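Local coordinates for protein serine-threonine phosphatase 2C (Toxoplasma gondii, PDB 2I44) that probably removes phosphate from phosphoserine and phosphothreonine of proteins, as a metal-dependent phosphatase of the PP2C family that holds calcium ions in this crystal, at residues Gln223-Gly235 against Lys239-Val251. Residues are numbered along the deposited sequence; the frame is centred on the assembly and turned at random.
Sequences QPMQLQYSRAFGG and KMYGLSNQPDVRV
L227 meets L243 crosswise, the two side chains at about a right angle, with L227 CD1 3.8 Å from L243 CD2. The L243 side chain sends its other methyl, CD1, against the backbone of S230; CG lies anti to the backbone N (chi1 -171°), which carries both branches in among residues 227-235. At S230 the carbonyl O accepts from S244 N at 3.2 Å. R231 and S244 form a single parallel bridge, S244 bonding to the residues before and after R231; it is completed by A232 N giving to S244 O at 2.9 Å. The R231 chain, extended from CG to NE, runs beside 244-248: NH1 donates to Q246 O at 2.9 Å from above that carbonyl's plane, while D248 lies over a guanidinium face, a long salt bridge of charges alone. NH2 pairs with E186, and D248 OD2 bonds H179. An ST turn, S244 OG accepting from Q246 N, shapes the chain where R231 reaches it. The bridged segments lie beside the metal centre of the PP2C fold: the Y229 side chain is about 6 Å from a bound calcium ion and close to the calcium ligands D60 and G61. A232 O and G234 O then share the ammonium of K239, at 2.8 Å and 2.7 Å from NZ respectively; bends at chi2 and chi4 (47° and -85°) fold the lysine back to them, and D121 adds a salt bridge. G235 leaves room for L243 CD2, 3.8 Å from its CA, and its carbonyl takes a weak bond from K239 N.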
ATOM      1  N   GLN A 223       5.404 -21.460 -17.664  1.00 27.70           N
ATOM      2  CA  GLN A 223       5.678 -20.037 -17.547  1.00 26.50           C
ATOM      3  C   GLN A 223       5.883 -19.553 -16.112  1.00 23.36           C
ATOM      4  O   GLN A 223       5.033 -18.861 -15.557  1.00 20.59           O
ATOM      5  CB  GLN A 223       4.543 -19.247 -18.200  1.00 30.08           C
ATOM      6  CG  GLN A 223       4.468 -19.433 -19.703  1.00 33.11           C
ATOM      7  CD  GLN A 223       3.105 -19.085 -20.258  1.00 38.55           C
ATOM      8  OE1 GLN A 223       2.097 -19.677 -19.863  1.00 41.42           O
ATOM      9  NE2 GLN A 223       3.061 -18.123 -21.177  1.00 39.12           N
ATOM     10  N   PRO A 224       7.019 -19.920 -15.493  1.00 20.57           N
ATOM     11  CA  PRO A 224       7.299 -19.491 -14.120  1.00 20.58           C
ATOM     12  C   PRO A 224       7.421 -17.965 -14.118  1.00 18.94           C
ATOM     13  O   PRO A 224       7.895 -17.379 -15.095  1.00 18.20           O
ATOM     14  CB  PRO A 224       8.623 -20.191 -13.805  1.00 20.29           C
ATOM     15  CG  PRO A 224       9.297 -20.231 -15.143  1.00 19.67           C
ATOM     16  CD  PRO A 224       8.164 -20.659 -16.053  1.00 20.96           C
HETATM   17  N   MSE A 225       6.989 -17.322 -13.039  1.00 18.14           N
HETATM   18  CA  MSE A 225       7.046 -15.867 -12.981  1.00 18.59           C
HETATM   19  C   MSE A 225       8.048 -15.306 -11.984  1.00 17.44           C
HETATM   20  O   MSE A 225       8.490 -15.996 -11.063  1.00 14.34           O
HETATM   21  CB  MSE A 225       5.655 -15.303 -12.682  1.00 22.87           C
HETATM   22  CG  MSE A 225       4.601 -15.647 -13.733  1.00 31.04           C
HETATM   23 SE   MSE A 225       4.929 -14.771 -15.450  1.00 41.45          SE
HETATM   24  CE  MSE A 225       5.524 -16.289 -16.468  1.00 37.22           C
ATOM     25  N   GLN A 226       8.382 -14.034 -12.193  1.00 17.28           N
ATOM     26  CA  GLN A 226       9.331 -13.290 -11.371  1.00 18.12           C
ATOM     27  C   GLN A 226       8.718 -11.959 -10.943  1.00 17.49           C
ATOM     28  O   GLN A 226       7.773 -11.477 -11.553  1.00 16.74           O
ATOM     29  CB  GLN A 226      10.594 -12.992 -12.171  1.00 19.69           C
ATOM     30  CG  GLN A 226      11.358 -14.209 -12.634  1.00 22.49           C
ATOM     31  CD  GLN A 226      12.296 -13.893 -13.788  1.00 23.57           C
ATOM     32  OE1 GLN A 226      11.851 -13.577 -14.900  1.00 22.51           O
ATOM     33  NE2 GLN A 226      13.597 -13.973 -13.531  1.00 19.16           N
ATOM     34  N   LEU A 227       9.273 -11.364  -9.895  1.00 17.21           N
ATOM     35  CA  LEU A 227       8.785 -10.084  -9.401  1.00 17.38           C
ATOM     36  C   LEU A 227       9.967  -9.163  -9.163  1.00 16.39           C
ATOM     37  O   LEU A 227      11.085  -9.619  -8.919  1.00 15.43           O
ATOM     38  CB  LEU A 227       8.011 -10.274  -8.093  1.00 16.10           C
ATOM     39  CG  LEU A 227       6.784 -11.186  -8.153  1.00 15.96           C
ATOM     40  CD1 LEU A 227       6.145 -11.272  -6.778  1.00 17.09           C
ATOM     41  CD2 LEU A 227       5.789 -10.629  -9.168  1.00 15.07           C
ATOM     42  N   GLN A 228       9.726  -7.861  -9.242  1.00 17.47           N
ATOM     43  CA  GLN A 228      10.795  -6.907  -9.014  1.00 18.67           C
ATOM     44  C   GLN A 228      10.748  -6.284  -7.623  1.00 17.92           C
ATOM     45  O   GLN A 228      11.414  -5.294  -7.350  1.00 17.96           O
ATOM     46  CB  GLN A 228      10.797  -5.851 -10.120  1.00 20.68           C
ATOM     47  CG  GLN A 228      11.303  -6.432 -11.427  1.00 24.72           C
ATOM     48  CD  GLN A 228      11.215  -5.468 -12.591  1.00 27.02           C
ATOM     49  OE1 GLN A 228      10.144  -4.948 -12.903  1.00 28.38           O
ATOM     50  NE2 GLN A 228      12.347  -5.231 -13.245  1.00 28.72           N
ATOM     51  N   TYR A 229       9.937  -6.872  -6.750  1.00 17.74           N
ATOM     52  CA  TYR A 229       9.866  -6.450  -5.357  1.00 18.09           C
ATOM     53  C   TYR A 229       9.913  -7.737  -4.529  1.00 17.76           C
ATOM     54  O   TYR A 229       9.420  -8.786  -4.962  1.00 17.02           O
ATOM     55  CB  TYR A 229       8.621  -5.595  -5.065  1.00 17.66           C
ATOM     56  CG  TYR A 229       7.311  -6.078  -5.626  1.00 18.53           C
ATOM     57  CD1 TYR A 229       6.470  -6.899  -4.879  1.00 22.60           C
ATOM     58  CD2 TYR A 229       6.884  -5.677  -6.891  1.00 18.57           C
ATOM     59  CE1 TYR A 229       5.231  -7.304  -5.378  1.00 22.00           C
ATOM     60  CE2 TYR A 229       5.652  -6.078  -7.396  1.00 19.90           C
ATOM     61  CZ  TYR A 229       4.832  -6.889  -6.633  1.00 20.90           C
ATOM     62  OH  TYR A 229       3.608  -7.282  -7.111  1.00 21.90           O
ATOM     63  N   SER A 230      10.518  -7.654  -3.351  1.00 15.81           N
ATOM     64  CA  SER A 230      10.717  -8.822  -2.490  1.00 15.54           C
ATOM     65  C   SER A 230       9.707  -9.143  -1.383  1.00 15.71           C
ATOM     66  O   SER A 230       9.891 -10.111  -0.633  1.00 13.52           O
ATOM     67  CB  SER A 230      12.114  -8.729  -1.888  1.00 17.21           C
ATOM     68  OG  SER A 230      12.380  -7.396  -1.512  1.00 15.95           O
ATOM     69  N   ARG A 231       8.665  -8.328  -1.257  1.00 14.32           N
ATOM     70  CA  ARG A 231       7.627  -8.565  -0.258  1.00 14.81           C
ATOM     71  C   ARG A 231       6.296  -8.262  -0.925  1.00 13.52           C
ATOM     72  O   ARG A 231       6.193  -7.320  -1.712  1.00 13.26           O
ATOM     73  CB  ARG A 231       7.837  -7.678   0.978  1.00 13.44           C
ATOM     74  CG  ARG A 231       9.197  -7.876   1.632  1.00 13.81           C
ATOM     75  CD  ARG A 231       9.227  -7.344   3.052  1.00 14.73           C
ATOM     76  NE  ARG A 231      10.587  -7.250   3.574  1.00 15.98           N
ATOM     77  CZ  ARG A 231      10.888  -6.857   4.808  1.00 18.32           C
ATOM     78  NH1 ARG A 231       9.916  -6.529   5.654  1.00 16.65           N
ATOM     79  NH2 ARG A 231      12.160  -6.767   5.187  1.00 13.76           N
ATOM     80  N   ALA A 232       5.284  -9.068  -0.628  1.00 13.74           N
ATOM     81  CA  ALA A 232       3.986  -8.871  -1.248  1.00 13.67           C
ATOM     82  C   ALA A 232       2.917  -9.839  -0.778  1.00 14.12           C
ATOM     83  O   ALA A 232       3.195 -10.824  -0.082  1.00 12.29           O
ATOM     84  CB  ALA A 232       4.132  -8.997  -2.758  1.00 17.25           C
ATOM     85  N   PHE A 233       1.682  -9.530  -1.157  1.00 10.81           N
ATOM     86  CA  PHE A 233       0.556 -10.398  -0.859  1.00 13.86           C
ATOM     87  C   PHE A 233       0.525 -11.373  -2.037  1.00 13.58           C
ATOM     88  O   PHE A 233       0.827 -10.992  -3.163  1.00 13.23           O
ATOM     89  CB  PHE A 233      -0.757  -9.622  -0.861  1.00 13.73           C
ATOM     90  CG  PHE A 233      -1.052  -8.901   0.418  1.00 14.33           C
ATOM     91  CD1 PHE A 233      -1.140  -9.594   1.618  1.00 12.10           C
ATOM     92  CD2 PHE A 233      -1.302  -7.532   0.412  1.00 15.31           C
ATOM     93  CE1 PHE A 233      -1.475  -8.945   2.792  1.00 12.80           C
ATOM     94  CE2 PHE A 233      -1.642  -6.865   1.587  1.00 15.54           C
ATOM     95  CZ  PHE A 233      -1.729  -7.575   2.781  1.00 16.62           C
ATOM     96  N   GLY A 234       0.166 -12.625  -1.786  1.00 15.15           N
ATOM     97  CA  GLY A 234       0.097 -13.576  -2.879  1.00 13.15           C
ATOM     98  C   GLY A 234       1.437 -14.170  -3.272  1.00 12.66           C
ATOM     99  O   GLY A 234       2.260 -14.463  -2.412  1.00 13.03           O
ATOM    100  N   GLY A 235       1.659 -14.355  -4.569  1.00 11.47           N
ATOM    101  CA  GLY A 235       2.907 -14.943  -5.011  1.00 12.38           C
ATOM    102  C   GLY A 235       3.068 -16.331  -4.403  1.00 13.87           C
ATOM    103  O   GLY A 235       4.147 -16.693  -3.928  1.00 14.19           O
ATOM    104  N   LYS A 239       6.463 -17.642  -2.258  1.00 18.93           N
ATOM    105  CA  LYS A 239       6.434 -17.470  -0.808  1.00 21.12           C
ATOM    106  C   LYS A 239       7.378 -18.423  -0.070  1.00 21.55           C
ATOM    107  O   LYS A 239       7.710 -18.196   1.098  1.00 22.52           O
ATOM    108  CB  LYS A 239       4.991 -17.629  -0.287  1.00 20.23           C
ATOM    109  CG  LYS A 239       4.425 -16.383   0.440  1.00 22.87           C
ATOM    110  CD  LYS A 239       4.690 -15.093  -0.331  1.00 25.42           C
ATOM    111  CE  LYS A 239       4.158 -13.839   0.378  1.00 19.79           C
ATOM    112  NZ  LYS A 239       2.714 -13.546   0.091  1.00 19.19           N
HETATM  113  N   MSE A 240       7.821 -19.484  -0.742  1.00 18.66           N
HETATM  114  CA  MSE A 240       8.735 -20.425  -0.106  1.00 19.90           C
HETATM  115  C   MSE A 240      10.158 -20.146  -0.572  1.00 18.76           C
HETATM  116  O   MSE A 240      11.103 -20.796  -0.131  1.00 16.35           O
HETATM  117  CB  MSE A 240       8.350 -21.886  -0.422  1.00 22.89           C
HETATM  118  CG  MSE A 240       8.568 -22.333  -1.883  1.00 29.81           C
HETATM  119 SE   MSE A 240       7.194 -21.747  -3.153  1.00 42.78          SE
HETATM  120  CE  MSE A 240       5.923 -23.191  -2.897  1.00 34.29           C
ATOM    121  N   TYR A 241      10.312 -19.166  -1.458  1.00 18.37           N
ATOM    122  CA  TYR A 241      11.631 -18.818  -1.977  1.00 18.21           C
ATOM    123  C   TYR A 241      12.111 -17.412  -1.615  1.00 17.32           C
ATOM    124  O   TYR A 241      12.905 -16.827  -2.346  1.00 19.20           O
ATOM    125  CB  TYR A 241      11.642 -18.968  -3.498  1.00 19.13           C
ATOM    126  CG  TYR A 241      11.472 -20.391  -3.985  1.00 21.60           C
ATOM    127  CD1 TYR A 241      12.411 -21.375  -3.674  1.00 19.89           C
ATOM    128  CD2 TYR A 241      10.387 -20.743  -4.787  1.00 20.99           C
ATOM    129  CE1 TYR A 241      12.275 -22.679  -4.154  1.00 23.16           C
ATOM    130  CE2 TYR A 241      10.240 -22.036  -5.273  1.00 22.72           C
ATOM    131  CZ  TYR A 241      11.185 -22.997  -4.956  1.00 24.52           C
ATOM    132  OH  TYR A 241      11.035 -24.264  -5.459  1.00 26.44           O
ATOM    133  N   GLY A 242      11.638 -16.863  -0.504  1.00 16.13           N
ATOM    134  CA  GLY A 242      12.084 -15.536  -0.122  1.00 14.32           C
ATOM    135  C   GLY A 242      11.071 -14.406  -0.185  1.00 14.15           C
ATOM    136  O   GLY A 242      11.294 -13.359   0.420  1.00 14.45           O
ATOM    137  N   LEU A 243       9.974 -14.582  -0.920  1.00 13.37           N
ATOM    138  CA  LEU A 243       8.957 -13.528  -0.988  1.00 14.18           C
ATOM    139  C   LEU A 243       8.274 -13.500   0.390  1.00 14.41           C
ATOM    140  O   LEU A 243       7.627 -14.467   0.792  1.00 15.30           O
ATOM    141  CB  LEU A 243       7.935 -13.832  -2.091  1.00 14.02           C
ATOM    142  CG  LEU A 243       6.910 -12.752  -2.464  1.00 14.55           C
ATOM    143  CD1 LEU A 243       7.625 -11.501  -2.976  1.00 13.48           C
ATOM    144  CD2 LEU A 243       5.957 -13.292  -3.527  1.00 14.52           C
ATOM    145  N   SER A 244       8.422 -12.390   1.101  1.00 14.57           N
ATOM    146  CA  SER A 244       7.867 -12.242   2.446  1.00 13.86           C
ATOM    147  C   SER A 244       6.562 -11.447   2.545  1.00 13.60           C
ATOM    148  O   SER A 244       6.256 -10.618   1.681  1.00 11.21           O
ATOM    149  CB  SER A 244       8.924 -11.580   3.339  1.00 15.07           C
ATOM    150  OG  SER A 244       8.399 -11.225   4.605  1.00 14.24           O
ATOM    151  N   ASN A 245       5.793 -11.706   3.602  1.00 13.70           N
ATOM    152  CA  ASN A 245       4.552 -10.973   3.838  1.00 15.16           C
ATOM    153  C   ASN A 245       4.717 -10.116   5.093  1.00 16.90           C
ATOM    154  O   ASN A 245       3.746  -9.588   5.631  1.00 16.79           O
ATOM    155  CB  ASN A 245       3.348 -11.916   4.001  1.00 15.49           C
ATOM    156  CG  ASN A 245       3.544 -12.950   5.096  1.00 17.09           C
ATOM    157  OD1 ASN A 245       4.233 -12.712   6.092  1.00 13.58           O
ATOM    158  ND2 ASN A 245       2.919 -14.105   4.921  1.00 18.09           N
ATOM    159  N   GLN A 246       5.959  -9.998   5.554  1.00 17.03           N
ATOM    160  CA  GLN A 246       6.294  -9.192   6.727  1.00 18.38           C
ATOM    161  C   GLN A 246       6.307  -7.730   6.300  1.00 17.96           C
ATOM    162  O   GLN A 246       7.136  -7.327   5.492  1.00 19.03           O
ATOM    163  CB  GLN A 246       7.682  -9.587   7.248  1.00 19.45           C
ATOM    164  CG  GLN A 246       8.239  -8.694   8.351  1.00 20.72           C
ATOM    165  CD  GLN A 246       7.365  -8.698   9.587  1.00 21.52           C
ATOM    166  OE1 GLN A 246       6.633  -7.739   9.850  1.00 21.69           O
ATOM    167  NE2 GLN A 246       7.422  -9.786  10.345  1.00 17.08           N
ATOM    168  N   PRO A 247       5.376  -6.920   6.820  1.00 18.69           N
ATOM    169  CA  PRO A 247       5.370  -5.510   6.422  1.00 18.44           C
ATOM    170  C   PRO A 247       6.305  -4.672   7.277  1.00 18.11           C
ATOM    171  O   PRO A 247       6.657  -5.065   8.387  1.00 17.55           O
ATOM    172  CB  PRO A 247       3.921  -5.108   6.648  1.00 18.33           C
ATOM    173  CG  PRO A 247       3.589  -5.880   7.910  1.00 18.45           C
ATOM    174  CD  PRO A 247       4.171  -7.248   7.609  1.00 17.57           C
ATOM    175  N   ASP A 248       6.742  -3.537   6.748  1.00 18.64           N
ATOM    176  CA  ASP A 248       7.547  -2.630   7.559  1.00 21.07           C
ATOM    177  C   ASP A 248       6.432  -1.758   8.117  1.00 19.92           C
ATOM    178  O   ASP A 248       5.520  -1.378   7.381  1.00 20.78           O
ATOM    179  CB  ASP A 248       8.519  -1.790   6.713  1.00 22.87           C
ATOM    180  CG  ASP A 248       9.793  -2.549   6.363  1.00 27.34           C
ATOM    181  OD1 ASP A 248      10.418  -3.121   7.281  1.00 33.39           O
ATOM    182  OD2 ASP A 248      10.175  -2.573   5.180  1.00 30.60           O
ATOM    183  N   VAL A 249       6.469  -1.471   9.410  1.00 20.05           N
ATOM    184  CA  VAL A 249       5.421  -0.661  10.011  1.00 17.99           C
ATOM    185  C   VAL A 249       6.013   0.574  10.664  1.00 18.42           C
ATOM    186  O   VAL A 249       7.086   0.512  11.267  1.00 19.48           O
ATOM    187  CB  VAL A 249       4.625  -1.478  11.057  1.00 16.89           C
ATOM    188  CG1 VAL A 249       3.466  -0.656  11.596  1.00 16.84           C
ATOM    189  CG2 VAL A 249       4.105  -2.764  10.421  1.00 16.47           C
ATOM    190  N   ARG A 250       5.305   1.690  10.528  1.00 18.61           N
ATOM    191  CA  ARG A 250       5.727   2.972  11.085  1.00 19.49           C
ATOM    192  C   ARG A 250       4.517   3.756  11.592  1.00 20.14           C
ATOM    193  O   ARG A 250       3.567   4.003  10.846  1.00 19.07           O
ATOM    194  CB  ARG A 250       6.463   3.790  10.015  1.00 19.63           C
ATOM    195  CG  ARG A 250       6.865   5.200  10.443  1.00 24.26           C
ATOM    196  CD  ARG A 250       7.633   5.929   9.335  1.00 28.63           C
ATOM    197  NE  ARG A 250       8.023   7.285   9.722  1.00 31.74           N
ATOM    198  CZ  ARG A 250       8.672   8.140   8.931  1.00 33.64           C
ATOM    199  NH1 ARG A 250       9.009   7.788   7.698  1.00 33.89           N
ATOM    200  NH2 ARG A 250       8.985   9.353   9.374  1.00 33.80           N
ATOM    201  N   VAL A 251       4.550   4.133  12.868  1.00 20.22           N
ATOM    202  CA  VAL A 251       3.465   4.899  13.459  1.00 19.47           C
ATOM    203  C   VAL A 251       3.890   6.362  13.601  1.00 20.27           C
ATOM    204  O   VAL A 251       4.884   6.673  14.253  1.00 18.79           O
ATOM    205  CB  VAL A 251       3.072   4.361  14.860  1.00 21.11           C
ATOM    206  CG1 VAL A 251       1.940   5.204  15.438  1.00 20.83           C
ATOM    207  CG2 VAL A 251       2.646   2.899  14.766  1.00 20.18           C
TER